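Local coordinates for Dps family DNA-binding stress response protein (Thermosynechococcus elongatus, PDB 2C41), which probably binds and oxidises iron within a twelve-subunit shell as an antioxidant stress protein of the Dps family, and may also bind DNA, at residues 129-132 / 133-136; 54-57 / 58-61; 5-8 / 9-12; 136-139 / 140-144; 24-27 / 28-32. All coordinates share one frame; numbering follows the deposited sequence.

All five contacts are local, each joining successive turns of one helix, so none closes a loop, and none nests within or crosses another. From the N terminus, contact 3 (5-8/9-12) lies at the start of helix 6-35 and contact 5 (24-27/28-32) farther along the same helix, their centres about 29 Å apart. Contact 2 follows on helix 41-68; contacts 1 and 4 run on from one another along helix 126-149 and share Val-136. Contact 2 touches three others: contact 5 through Val-55 and Phe-56, contact 1 through Glu-61 and Met-58, and contact 4 through Glu-54 and Met-58. Contacts 4 and 5 meet where His-142 packs on Tyr-29. Contact 3 touches none of the others.

Contact 1 of 5, residues 129-132 / 133-136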
loop_
_atom_site.group_PDB
_atom_site.type_symbol
_atom_site.label_atom_id
_atom_site.label_comp_id
_atom_site.label_asym_id
_atom_site.label_seq_id
_atom_site.Cartn_x
_atom_site.Cartn_y
_atom_site.Cartn_z
ATOM N N ALA C 129 -8.132 33.418 5.625
ATOM C CA ALA C 129 -9.301 33.199 6.489
ATOM C C ALA C 129 -9.655 31.710 6.520
ATOM O O ALA C 129 -9.943 31.149 7.577
ATOM C CB ALA C 129 -10.496 34.023 6.020
ATOM N N ASP C 130 -9.597 31.066 5.354
ATOM C CA ASP C 130 -9.899 29.640 5.240
ATOM C C ASP C 130 -8.893 28.791 6.016
ATOM O O ASP C 130 -9.279 27.846 6.697
ATOM C CB ASP C 130 -9.931 29.195 3.773
ATOM C CG ASP C 130 -10.225 27.718 3.628
ATOM O OD1 ASP C 130 -11.363 27.304 3.937
ATOM O OD2 ASP C 130 -9.307 26.967 3.244
ATOM N N LEU C 131 -7.613 29.139 5.911
ATOM C CA LEU C 131 -6.559 28.438 6.625
ATOM C C LEU C 131 -6.848 28.454 8.127
ATOM O O LEU C 131 -6.867 27.404 8.769
ATOM C CB LEU C 131 -5.188 29.060 6.314
ATOM C CG LEU C 131 -3.960 28.437 6.988
ATOM C CD1 LEU C 131 -3.853 26.945 6.700
ATOM C CD2 LEU C 131 -2.694 29.167 6.553
ATOM N N TYR C 132 -7.109 29.640 8.675
ATOM C CA TYR C 132 -7.427 29.760 10.096
ATOM C C TYR C 132 -8.700 29.003 10.468
ATOM O O TYR C 132 -8.789 28.405 11.548
ATOM C CB TYR C 132 -7.566 31.236 10.496
ATOM C CG TYR C 132 -6.257 31.999 10.539
ATOM C CD1 TYR C 132 -6.171 33.301 10.040
ATOM C CD2 TYR C 132 -5.103 31.423 11.084
ATOM C CE1 TYR C 132 -4.975 34.003 10.077
ATOM C CE2 TYR C 132 -3.902 32.119 11.125
ATOM C CZ TYR C 132 -3.848 33.410 10.622
ATOM O OH TYR C 132 -2.664 34.096 10.688
ATOM N N THR C 133 -9.681 29.045 9.568
ATOM C CA THR C 133 -10.976 28.388 9.782
ATOM C C THR C 133 -10.824 26.867 9.856
ATOM O O THR C 133 -11.463 26.214 10.684
ATOM C CB THR C 133 -11.984 28.791 8.709
ATOM O OG1 THR C 133 -12.221 30.202 8.796
ATOM C CG2 THR C 133 -13.322 28.056 8.895
ATOM N N ARG C 134 -9.970 26.312 8.998
ATOM C CA ARG C 134 -9.676 24.873 9.030
ATOM C C ARG C 134 -8.862 24.493 10.272
ATOM O O ARG C 134 -9.214 23.559 11.005
ATOM C CB ARG C 134 -8.950 24.446 7.747
ATOM C CG ARG C 134 -8.442 22.996 7.765
ATOM C CD ARG C 134 -8.052 22.496 6.379
ATOM N NE ARG C 134 -7.108 23.382 5.693
ATOM C CZ ARG C 134 -5.788 23.412 5.898
ATOM N NH1 ARG C 134 -5.041 24.266 5.204
ATOM N NH2 ARG C 134 -5.205 22.592 6.774
ATOM N N LEU C 135 -7.770 25.216 10.501
ATOM C CA LEU C 135 -6.858 24.879 11.592
ATOM C C LEU C 135 -7.503 24.993 12.968
ATOM O O LEU C 135 -7.226 24.187 13.859
ATOM C CB LEU C 135 -5.576 25.720 11.532
ATOM C CG LEU C 135 -4.664 25.553 10.301
ATOM C CD1 LEU C 135 -3.340 26.286 10.543
ATOM C CD2 LEU C 135 -4.441 24.077 9.952
ATOM N N VAL C 136 -8.368 25.987 13.147
ATOM C CA VAL C 136 -8.988 26.184 14.462
ATOM C C VAL C 136 -9.820 24.964 14.901
ATOM O O VAL C 136 -9.912 24.671 16.091
ATOM C CB VAL C 136 -9.764 27.530 14.543
ATOM C CG1 VAL C 136 -11.135 27.416 13.891
ATOM C CG2 VAL C 136 -9.885 28.009 15.994
HETATM O O HOH W 1 -6.380 26.325 3.941
HETATM O O HOH W 2 -9.133 24.337 3.627
#
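The guanidinium group of Arg-134 meets two waters at its edge, both in its plane, while CD1 of Leu-131 approaches obliquely, 3.3 Å from Arg-134 NH1. Each water leads back to the carboxylate of Asp-130, one turn earlier. Water 1 accepts from NH1 of Arg-134 at 2.8 Å and donates to Asp-130 OD2; water 2 accepts from NE of Arg-134 at 3.0 Å and donates to the same OD2 at 2.7 Å. A bend at chi3 (53°) brings the NE/NH1 edge round toward the side of Asp-130. The direct ionic partner of the group is Glu-61 of helix 41-68, in a salt bridge with NH1.

On another side of helix 126-149, a long helix of the ferritin-like bundle, Ala-129 O takes two bonds from Thr-133: from the backbone N at 2.9 Å and from OG1 at 2.8 Å. The two donors reach the oxygen from opposite faces of the carbonyl plane, the hydroxyl 41° out of it. Thr-133 OG1 gets there by lying beside its own backbone N (chi1 -63°). Toward helix 41-68, Leu-131 CD1 packs on Leu-135 CD1 at 3.9 Å.

With 4.9 Å between Asp-130 OD2 and Arg-134 NE, the opposite charges meet through water, and their attraction is probably weaker than direct contact would give.

Contact 2 of 5, residues 54-57 / 58-61; sequences EVFA and MIDE
Phe-56 and Ile-59 meet through both backbone and side chain, and the carbonyl of Phe-56 has two donors. Ile-59 N gives it a bond of 3.0 Å, and water 3 donates to the same Phe-56 O at 2.7 Å. That water in turn accepts from Asp-60 N at 3.0 Å, standing between two groups that a regular alpha-helix would bond directly; here Phe-56 O and Asp-60 N are 4.3 Å apart. The water also sits above one face of the Phe-56 ring, displaced toward its rim. One residue earlier, Met-58 N donates to Val-55 O at 2.9 Å. Both backbone bonds span three residues, and their donors stand well above the carbonyl planes, 55° out for Met-58 N and 53° for Ile-59 N, which is the mark of a locally tightened, 3-10-like turn.

The turn lies within helix 41-68 of the ferritin-like four-helix bundle, where the Phe-56 ring of another subunit meets this one, consistent with the two-fold interface at which Dps proteins generally carry their ferroxidase site. Asp-60 OD2 accepts from Trp-34 NE1 of that neighbouring subunit and forms a salt bridge with its Lys-30 NZ. Glu-54 OE2 forms a salt bridge with Lys-141 NZ and a hydrogen bond with His-142 NE2; Glu-61 is satisfied by Arg-134.

Ile-59 CD1 touches Phe-56 CD2 at 3.9 Å, the two side chains crossing at about a right angle. A chi1 of -58° lays Met-58 CG 3.5 Å from Glu-54 O.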
loop_
_atom_site.group_PDB
_atom_site.type_symbol
_atom_site.label_atom_id
_atom_site.label_comp_id
_atom_site.label_asym_id
_atom_site.label_seq_id
_atom_site.Cartn_x
_atom_site.Cartn_y
_atom_site.Cartn_z
ATOM N N GLU C 54 -0.344 16.889 14.821
ATOM C CA GLU C 54 -1.317 17.720 14.125
ATOM C C GLU C 54 -0.971 19.200 14.210
ATOM O O GLU C 54 -1.086 19.919 13.222
ATOM C CB GLU C 54 -2.726 17.446 14.635
ATOM C CG GLU C 54 -3.226 16.070 14.199
ATOM C CD GLU C 54 -4.691 15.865 14.507
ATOM O OE1 GLU C 54 -5.440 15.523 13.568
ATOM O OE2 GLU C 54 -5.092 16.059 15.676
ATOM N N VAL C 55 -0.513 19.638 15.375
ATOM C CA VAL C 55 -0.008 21.005 15.523
ATOM C C VAL C 55 1.244 21.203 14.661
ATOM O O VAL C 55 1.378 22.212 13.978
ATOM C CB VAL C 55 0.299 21.352 16.990
ATOM C CG1 VAL C 55 1.016 22.697 17.083
ATOM C CG2 VAL C 55 -0.996 21.382 17.819
ATOM N N PHE C 56 2.133 20.209 14.669
ATOM C CA PHE C 56 3.358 20.266 13.876
ATOM C C PHE C 56 3.096 20.626 12.419
ATOM O O PHE C 56 3.777 21.492 11.862
ATOM C CB PHE C 56 4.105 18.924 13.913
ATOM C CG PHE C 56 5.281 18.877 12.978
ATOM C CD1 PHE C 56 5.168 18.275 11.726
ATOM C CD2 PHE C 56 6.488 19.465 13.339
ATOM C CE1 PHE C 56 6.256 18.243 10.850
ATOM C CE2 PHE C 56 7.585 19.439 12.468
ATOM C CZ PHE C 56 7.461 18.827 11.224
ATOM N N ALA C 57 2.119 19.948 11.815
ATOM C CA ALA C 57 1.778 20.125 10.401
ATOM C C ALA C 57 1.409 21.567 10.085
ATOM O O ALA C 57 1.570 22.031 8.953
ATOM C CB ALA C 57 0.639 19.198 10.019
ATOM N N MET C 58 0.906 22.277 11.092
ATOM C CA MET C 58 0.484 23.660 10.916
ATOM C C MET C 58 1.640 24.627 10.730
ATOM O O MET C 58 1.460 25.693 10.140
ATOM C CB MET C 58 -0.351 24.111 12.112
ATOM C CG MET C 58 -1.576 23.249 12.325
ATOM S SD MET C 58 -2.520 23.954 13.688
ATOM C CE MET C 58 -3.655 22.615 14.021
ATOM N N ILE C 59 2.816 24.263 11.236
ATOM C CA ILE C 59 3.977 25.144 11.171
ATOM C C ILE C 59 4.289 25.523 9.725
ATOM O O ILE C 59 4.380 26.703 9.388
ATOM C CB ILE C 59 5.232 24.517 11.834
ATOM C CG1 ILE C 59 4.977 24.264 13.328
ATOM C CG2 ILE C 59 6.441 25.423 11.617
ATOM C CD1 ILE C 59 5.959 23.307 13.967
ATOM N N ASP C 60 4.442 24.520 8.869
ATOM C CA ASP C 60 4.778 24.782 7.476
ATOM C C ASP C 60 3.642 25.485 6.725
ATOM O O ASP C 60 3.895 26.350 5.885
ATOM C CB ASP C 60 5.180 23.493 6.766
ATOM C CG ASP C 60 5.873 23.761 5.453
ATOM O OD1 ASP C 60 5.242 23.540 4.408
ATOM O OD2 ASP C 60 7.022 24.240 5.468
ATOM N N GLU C 61 2.393 25.138 7.046
ATOM C CA GLU C 61 1.231 25.763 6.404
ATOM C C GLU C 61 1.181 27.266 6.692
ATOM O O GLU C 61 0.960 28.075 5.786
ATOM C CB GLU C 61 -0.067 25.133 6.896
ATOM C CG GLU C 61 -0.271 23.706 6.484
ATOM C CD GLU C 61 -1.735 23.378 6.437
ATOM O OE1 GLU C 61 -2.269 22.912 7.458
ATOM O OE2 GLU C 61 -2.356 23.634 5.390
HETATM O O HOH W 3 5.073 21.661 9.476
#

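Contact 3 of 5, residues 5-8 / 9-12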
loop_
_atom_site.group_PDB
_atom_site.type_symbol
_atom_site.label_atom_id
_atom_site.label_comp_id
_atom_site.label_asym_id
_atom_site.label_seq_id
_atom_site.Cartn_x
_atom_site.Cartn_y
_atom_site.Cartn_z
ATOM N N THR C 5 -2.641 49.228 2.097
ATOM C CA THR C 5 -1.845 48.029 2.393
ATOM C C THR C 5 -1.910 47.588 3.861
ATOM O O THR C 5 -1.405 46.511 4.204
ATOM C CB THR C 5 -0.352 48.240 2.048
ATOM O OG1 THR C 5 0.180 49.283 2.877
ATOM C CG2 THR C 5 -0.153 48.602 0.569
ATOM N N THR C 6 -2.507 48.408 4.729
ATOM C CA THR C 6 -2.489 48.120 6.173
ATOM C C THR C 6 -3.114 46.768 6.546
ATOM O O THR C 6 -2.531 46.012 7.320
ATOM C CB THR C 6 -3.100 49.263 7.032
ATOM O OG1 THR C 6 -2.888 48.996 8.427
ATOM C CG2 THR C 6 -4.591 49.409 6.773
ATOM N N LEU C 7 -4.280 46.455 5.987
ATOM C CA LEU C 7 -4.946 45.195 6.318
ATOM C C LEU C 7 -4.096 43.984 5.943
ATOM O O LEU C 7 -3.982 43.033 6.720
ATOM C CB LEU C 7 -6.335 45.123 5.685
ATOM C CG LEU C 7 -7.433 45.863 6.449
ATOM C CD1 LEU C 7 -8.714 45.773 5.659
ATOM C CD2 LEU C 7 -7.615 45.236 7.834
ATOM N N LYS C 8 -3.464 44.042 4.773
ATOM C CA LYS C 8 -2.584 42.955 4.350
ATOM C C LYS C 8 -1.306 42.874 5.190
ATOM O O LYS C 8 -0.804 41.785 5.460
ATOM C CB LYS C 8 -2.295 43.037 2.855
ATOM C CG LYS C 8 -3.530 42.701 2.016
ATOM C CD LYS C 8 -3.260 42.871 0.543
ATOM C CE LYS C 8 -4.460 42.402 -0.260
ATOM N NZ LYS C 8 -4.181 42.437 -1.728
ATOM N N GLU C 9 -0.785 44.031 5.603
ATOM C CA GLU C 9 0.331 44.059 6.541
ATOM C C GLU C 9 -0.082 43.394 7.853
ATOM O O GLU C 9 0.639 42.572 8.412
ATOM C CB GLU C 9 0.798 45.499 6.757
ATOM C CG GLU C 9 1.424 46.098 5.513
ATOM C CD GLU C 9 1.511 47.619 5.541
ATOM O OE1 GLU C 9 1.182 48.241 6.574
ATOM O OE2 GLU C 9 1.912 48.191 4.507
ATOM N N GLN C 10 -1.274 43.732 8.318
ATOM C CA GLN C 10 -1.826 43.130 9.529
ATOM C C GLN C 10 -1.986 41.617 9.395
ATOM O O GLN C 10 -1.703 40.882 10.336
ATOM C CB GLN C 10 -3.170 43.763 9.897
ATOM C CG GLN C 10 -3.033 45.177 10.457
ATOM C CD GLN C 10 -4.372 45.808 10.790
ATOM O OE1 GLN C 10 -5.206 45.207 11.465
ATOM N NE2 GLN C 10 -4.578 47.034 10.322
ATOM N N VAL C 11 -2.437 41.152 8.230
ATOM C CA VAL C 11 -2.556 39.705 7.999
ATOM C C VAL C 11 -1.197 39.013 8.181
ATOM O O VAL C 11 -1.096 37.979 8.854
ATOM C CB VAL C 11 -3.150 39.380 6.609
ATOM C CG1 VAL C 11 -2.965 37.902 6.281
ATOM C CG2 VAL C 11 -4.621 39.734 6.568
ATOM N N LEU C 12 -0.154 39.584 7.586
ATOM C CA LEU C 12 1.189 39.022 7.711
ATOM C C LEU C 12 1.633 38.957 9.170
ATOM O O LEU C 12 2.219 37.958 9.604
ATOM C CB LEU C 12 2.191 39.808 6.865
ATOM C CG LEU C 12 2.010 39.615 5.358
ATOM C CD1 LEU C 12 2.905 40.586 4.580
ATOM C CD2 LEU C 12 2.297 38.170 4.968
HETATM O O HOH W 4 -0.239 48.040 8.980
#
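At the N-terminal start of helix 6-35, on the surface of the subunit, Thr-5 is joined to Glu-9 and Thr-6 to Gln-10. Thr-5 OG1 donates to Glu-9 OE2 at 2.6 Å, meeting the carboxylate from above its plane, 59° out of it; the same hydroxyl is also hydrogen-bonded to Ser-2. Alongside it, Glu-9 N donates to Thr-5 O at 2.9 Å, so side chain and backbone clasp the same pair. With CG anti to its carbonyl carbon (chi1 -67°), the Glu-9 chain turns back over Thr-5, leaving CG 3.1 Å from Thr-5 O.

The other carboxylate oxygen, Glu-9 OE1, accepts from water 4 at 2.8 Å, and that water is 2.9 Å from Thr-6 OG1. A second partner of this hydroxyl is the amide of Gln-10: NE2 donates to Thr-6 OG1 at 3.2 Å, with the acceptor almost exactly in the amide plane. The side chains of Thr-6 and Gln-10 run side by side, pointing the same way.

Each oxygen of the Glu-9 carboxylate thus has a donor, and a negative charge this near the N-terminal end of a helix is probably favoured by the helix dipole.

Contact 4 of 5, residues 136-139 / 140-144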
loop_
_atom_site.group_PDB
_atom_site.type_symbol
_atom_site.label_atom_id
_atom_site.label_comp_id
_atom_site.label_asym_id
_atom_site.label_seq_id
_atom_site.Cartn_x
_atom_site.Cartn_y
_atom_site.Cartn_z
ATOM N N VAL C 136 -8.368 25.987 13.147
ATOM C CA VAL C 136 -8.988 26.184 14.462
ATOM C C VAL C 136 -9.820 24.964 14.901
ATOM O O VAL C 136 -9.912 24.671 16.091
ATOM C CB VAL C 136 -9.764 27.530 14.543
ATOM C CG1 VAL C 136 -11.135 27.416 13.891
ATOM C CG2 VAL C 136 -9.885 28.009 15.994
ATOM N N GLN C 137 -10.387 24.232 13.937
ATOM C CA GLN C 137 -11.193 23.048 14.253
ATOM C C GLN C 137 -10.340 21.935 14.865
ATOM O O GLN C 137 -10.790 21.208 15.752
ATOM C CB GLN C 137 -11.951 22.555 13.016
ATOM C CG GLN C 137 -12.946 23.594 12.490
ATOM C CD GLN C 137 -13.497 23.253 11.124
ATOM O OE1 GLN C 137 -13.208 23.938 10.119
ATOM N NE2 GLN C 137 -14.274 22.177 11.062
ATOM N N THR C 138 -9.100 21.815 14.392
ATOM C CA THR C 138 -8.159 20.855 14.978
ATOM C C THR C 138 -7.836 21.248 16.429
ATOM O O THR C 138 -7.829 20.403 17.321
ATOM C CB THR C 138 -6.899 20.734 14.103
ATOM O OG1 THR C 138 -7.282 20.142 12.855
ATOM C CG2 THR C 138 -5.842 19.869 14.772
ATOM N N HIS C 139 -7.597 22.535 16.663
ATOM C CA HIS C 139 -7.399 23.023 18.033
ATOM C C HIS C 139 -8.612 22.762 18.926
ATOM O O HIS C 139 -8.471 22.385 20.102
ATOM C CB HIS C 139 -7.019 24.503 18.020
ATOM C CG HIS C 139 -5.562 24.726 17.780
ATOM N ND1 HIS C 139 -5.053 25.130 16.563
ATOM C CD2 HIS C 139 -4.498 24.551 18.594
ATOM C CE1 HIS C 139 -3.738 25.218 16.649
ATOM N NE2 HIS C 139 -3.376 24.866 17.869
ATOM N N GLN C 140 -9.806 22.943 18.361
ATOM C CA GLN C 140 -11.036 22.670 19.115
ATOM C C GLN C 140 -11.161 21.182 19.464
ATOM O O GLN C 140 -11.620 20.832 20.560
ATOM C CB GLN C 140 -12.254 23.200 18.366
ATOM C CG GLN C 140 -12.269 24.728 18.367
ATOM C CD GLN C 140 -13.219 25.349 17.363
ATOM O OE1 GLN C 140 -13.454 24.817 16.270
ATOM N NE2 GLN C 140 -13.750 26.523 17.720
ATOM N N LYS C 141 -10.726 20.314 18.554
ATOM C CA LYS C 141 -10.713 18.869 18.829
ATOM C C LYS C 141 -9.746 18.541 19.966
ATOM O O LYS C 141 -10.099 17.827 20.910
ATOM C CB LYS C 141 -10.338 18.063 17.580
ATOM C CG LYS C 141 -10.319 16.541 17.831
ATOM C CD LYS C 141 -9.863 15.752 16.595
ATOM C CE LYS C 141 -8.368 15.961 16.316
ATOM N NZ LYS C 141 -7.829 14.931 15.382
ATOM N N HIS C 142 -8.539 19.096 19.880
ATOM C CA HIS C 142 -7.501 18.886 20.888
ATOM C C HIS C 142 -7.963 19.334 22.267
ATOM O O HIS C 142 -7.758 18.630 23.258
ATOM C CB HIS C 142 -6.232 19.647 20.511
ATOM C CG HIS C 142 -5.528 19.103 19.301
ATOM N ND1 HIS C 142 -4.455 19.741 18.718
ATOM C CD2 HIS C 142 -5.741 17.980 18.572
ATOM C CE1 HIS C 142 -4.033 19.035 17.683
ATOM N NE2 HIS C 142 -4.800 17.964 17.569
ATOM N N ARG C 143 -8.592 20.506 22.318
ATOM C CA ARG C 143 -9.104 21.064 23.567
ATOM C C ARG C 143 -10.161 20.147 24.188
ATOM O O ARG C 143 -10.147 19.895 25.392
ATOM C CB ARG C 143 -9.678 22.465 23.316
ATOM C CG ARG C 143 -10.382 23.067 24.523
ATOM C CD ARG C 143 -11.052 24.393 24.162
ATOM N NE ARG C 143 -11.863 24.867 25.277
ATOM C CZ ARG C 143 -13.128 24.509 25.503
ATOM N NH1 ARG C 143 -13.768 24.999 26.564
ATOM N NH2 ARG C 143 -13.754 23.665 24.676
ATOM N N TRP C 144 -11.084 19.660 23.361
ATOM C CA TRP C 144 -12.103 18.727 23.826
ATOM C C TRP C 144 -11.479 17.451 24.437
ATOM O O TRP C 144 -11.811 17.084 25.566
ATOM C CB TRP C 144 -13.100 18.418 22.701
ATOM C CG TRP C 144 -13.842 17.133 22.881
ATOM C CD1 TRP C 144 -14.524 16.714 23.988
ATOM C CD2 TRP C 144 -13.972 16.100 21.907
ATOM N NE1 TRP C 144 -15.063 15.464 23.765
ATOM C CE2 TRP C 144 -14.741 15.070 22.491
ATOM C CE3 TRP C 144 -13.506 15.941 20.593
ATOM C CZ2 TRP C 144 -15.051 13.888 21.808
ATOM C CZ3 TRP C 144 -13.822 14.767 19.909
ATOM C CH2 TRP C 144 -14.587 13.756 20.525
HETATM O O HOH W 5 -8.154 17.583 13.359
#
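Thr-138 and His-142 lie side by side on helix 126-149, one turn apart and pointing the same way, in a part of the ferritin-like bundle that faces helix 41-68. The methyl of Thr-138 is equally close to two ring atoms: CG2 is 3.5 Å from CE1 of His-142 and 3.5 Å from its NE2. Thr-138 O stands over one face of this imidazole, 3.3 Å above the plane and displaced toward the rim, while also accepting from His-142 N at 3.0 Å. Farther out, NE2 of the ring is hydrogen-bonded to Glu-54.

A different relation holds between Gln-137 and Gln-140, whose side chains run at a slant to each other. The first torsion (-70°) sends Gln-140 back along the helix, and the extended chain beyond CG carries OE1 to 3.5 Å from Gln-137 CA. The same oxygen accepts from Arg-65 of a neighbouring subunit, so this flank of the helix belongs to a subunit interface.

Lys-141 bends at chi3 (70°), its NZ in a salt bridge with Glu-54. That ammonium also makes a weak bond of 3.4 Å from Lys-141 NZ to water 5, which lies 2.8 Å from Thr-138 OG1.

Contact 5 of 5, residues 24-27 / 28-32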
loop_
_atom_site.group_PDB
_atom_site.type_symbol
_atom_site.label_atom_id
_atom_site.label_comp_id
_atom_site.label_asym_id
_atom_site.label_seq_id
_atom_site.Cartn_x
_atom_site.Cartn_y
_atom_site.Cartn_z
ATOM N N VAL C 24 5.894 26.731 19.232
ATOM C CA VAL C 24 5.959 26.594 20.696
ATOM C C VAL C 24 4.983 25.528 21.200
ATOM O O VAL C 24 5.326 24.722 22.070
ATOM C CB VAL C 24 5.722 27.952 21.419
ATOM C CG1 VAL C 24 5.620 27.777 22.954
ATOM C CG2 VAL C 24 6.832 28.905 21.060
ATOM N N MET C 25 3.775 25.522 20.647
ATOM C CA MET C 25 2.773 24.536 21.012
ATOM C C MET C 25 3.256 23.118 20.697
ATOM O O MET C 25 3.063 22.185 21.483
ATOM C CB MET C 25 1.484 24.814 20.251
ATOM C CG MET C 25 0.299 24.173 20.875
ATOM S SD MET C 25 -0.061 24.944 22.470
ATOM C CE MET C 25 -1.421 23.873 22.909
ATOM N N TYR C 26 3.886 22.967 19.537
ATOM C CA TYR C 26 4.470 21.684 19.166
ATOM C C TYR C 26 5.536 21.246 20.177
ATOM O O TYR C 26 5.508 20.115 20.676
ATOM C CB TYR C 26 5.061 21.729 17.751
ATOM C CG TYR C 26 5.848 20.480 17.463
ATOM C CD1 TYR C 26 5.193 19.256 17.315
ATOM C CD2 TYR C 26 7.239 20.504 17.399
ATOM C CE1 TYR C 26 5.899 18.086 17.068
ATOM C CE2 TYR C 26 7.962 19.324 17.160
ATOM C CZ TYR C 26 7.270 18.131 16.998
ATOM O OH TYR C 26 7.938 16.955 16.757
ATOM N N LEU C 27 6.475 22.141 20.471
ATOM C CA LEU C 27 7.553 21.829 21.405
ATOM C C LEU C 27 7.018 21.544 22.814
ATOM O O LEU C 27 7.534 20.658 23.500
ATOM C CB LEU C 27 8.617 22.928 21.409
ATOM C CG LEU C 27 9.411 23.087 20.102
ATOM C CD1 LEU C 27 10.276 24.334 20.168
ATOM C CD2 LEU C 27 10.248 21.841 19.794
ATOM N N ASN C 28 5.976 22.273 23.223
ATOM C CA ASN C 28 5.261 21.938 24.465
ATOM C C ASN C 28 4.724 20.508 24.437
ATOM O O ASN C 28 4.887 19.765 25.398
ATOM C CB ASN C 28 4.094 22.896 24.723
ATOM C CG ASN C 28 4.533 24.251 25.235
ATOM O OD1 ASN C 28 3.699 25.152 25.410
ATOM N ND2 ASN C 28 5.816 24.410 25.492
ATOM N N TYR C 29 4.066 20.135 23.341
ATOM C CA TYR C 29 3.545 18.766 23.190
ATOM C C TYR C 29 4.628 17.703 23.316
ATOM O O TYR C 29 4.401 16.645 23.909
ATOM C CB TYR C 29 2.758 18.594 21.893
ATOM C CG TYR C 29 1.260 18.773 22.063
ATOM C CD1 TYR C 29 0.546 17.978 22.970
ATOM C CD2 TYR C 29 0.555 19.720 21.317
ATOM C CE1 TYR C 29 -0.831 18.117 23.132
ATOM C CE2 TYR C 29 -0.832 19.871 21.468
ATOM C CZ TYR C 29 -1.511 19.068 22.374
ATOM O OH TYR C 29 -2.867 19.198 22.537
ATOM N N LYS C 30 5.809 17.993 22.769
ATOM C CA LYS C 30 6.929 17.072 22.885
ATOM C C LYS C 30 7.359 16.925 24.348
ATOM O O LYS C 30 7.619 15.809 24.806
ATOM C CB LYS C 30 8.098 17.488 21.984
ATOM C CG LYS C 30 7.843 17.269 20.482
ATOM C CD LYS C 30 7.287 15.870 20.150
ATOM C CE LYS C 30 8.306 14.761 20.439
ATOM N NZ LYS C 30 8.077 13.531 19.622
ATOM N N LYS C 31 7.404 18.039 25.081
ATOM C CA LYS C 31 7.677 17.964 26.517
ATOM C C LYS C 31 6.688 17.025 27.210
ATOM O O LYS C 31 7.100 16.128 27.952
ATOM C CB LYS C 31 7.661 19.349 27.165
ATOM C CG LYS C 31 7.662 19.310 28.684
ATOM C CD LYS C 31 7.803 20.703 29.248
ATOM C CE LYS C 31 7.834 20.680 30.780
ATOM N NZ LYS C 31 7.785 22.075 31.305
ATOM N N TYR C 32 5.392 17.208 26.953
ATOM C CA TYR C 32 4.378 16.373 27.590
ATOM C C TYR C 32 4.556 14.899 27.195
ATOM O O TYR C 32 4.527 14.018 28.046
ATOM C CB TYR C 32 2.955 16.862 27.283
ATOM C CG TYR C 32 2.745 18.362 27.426
ATOM C CD1 TYR C 32 3.415 19.105 28.413
ATOM C CD2 TYR C 32 1.848 19.031 26.596
ATOM C CE1 TYR C 32 3.209 20.495 28.543
ATOM C CE2 TYR C 32 1.635 20.405 26.715
ATOM C CZ TYR C 32 2.315 21.128 27.684
ATOM O OH TYR C 32 2.095 22.479 27.779
HETATM O O HOH W 6 9.821 15.203 17.739
#
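The ammonium of Lys-30, whose chain runs beside Tyr-26, is gripped by several groups. NZ forms salt bridges with Glu-49 of its own chain and with Asp-60 of a neighbouring subunit, and makes a weak bond to water 6, 3.1 Å from Lys-30 NZ. The water closes a link to the phenol, at 2.8 Å from Tyr-26 OH.

Below this polar end the lysine chain lies along the phenol, with CG over the ring face. Lys-30 CG sits 4.0 Å from the centroid of the Tyr-26 ring and 27° off its normal, a CH-pi contact displaced toward the hydroxyl end: CG comes to 3.6 Å from Tyr-26 CZ. Bends at chi2 (-48°) and chi3 (-66°) keep the chain close, with CD 3.6 Å from Tyr-26 OH.

Both residues belong to helix 6-35 of the ferritin-like bundle, and here the helix is buried between its own subunit and another: the Tyr-26 ring meets Phe-56 of its own chain and packs on Phe-56 of the neighbour. Another face of the helix looks into its own subunit, where Met-25 CE lies 4.3 Å from Tyr-29 CE2 and the phenol of Tyr-29 is held at OH by Gln-51. Within 28-32 itself, Asn-28 O stands 3.2 Å above the centre of the Tyr-32 ring, while Tyr-32 N donates to that same oxygen at 3.0 Å.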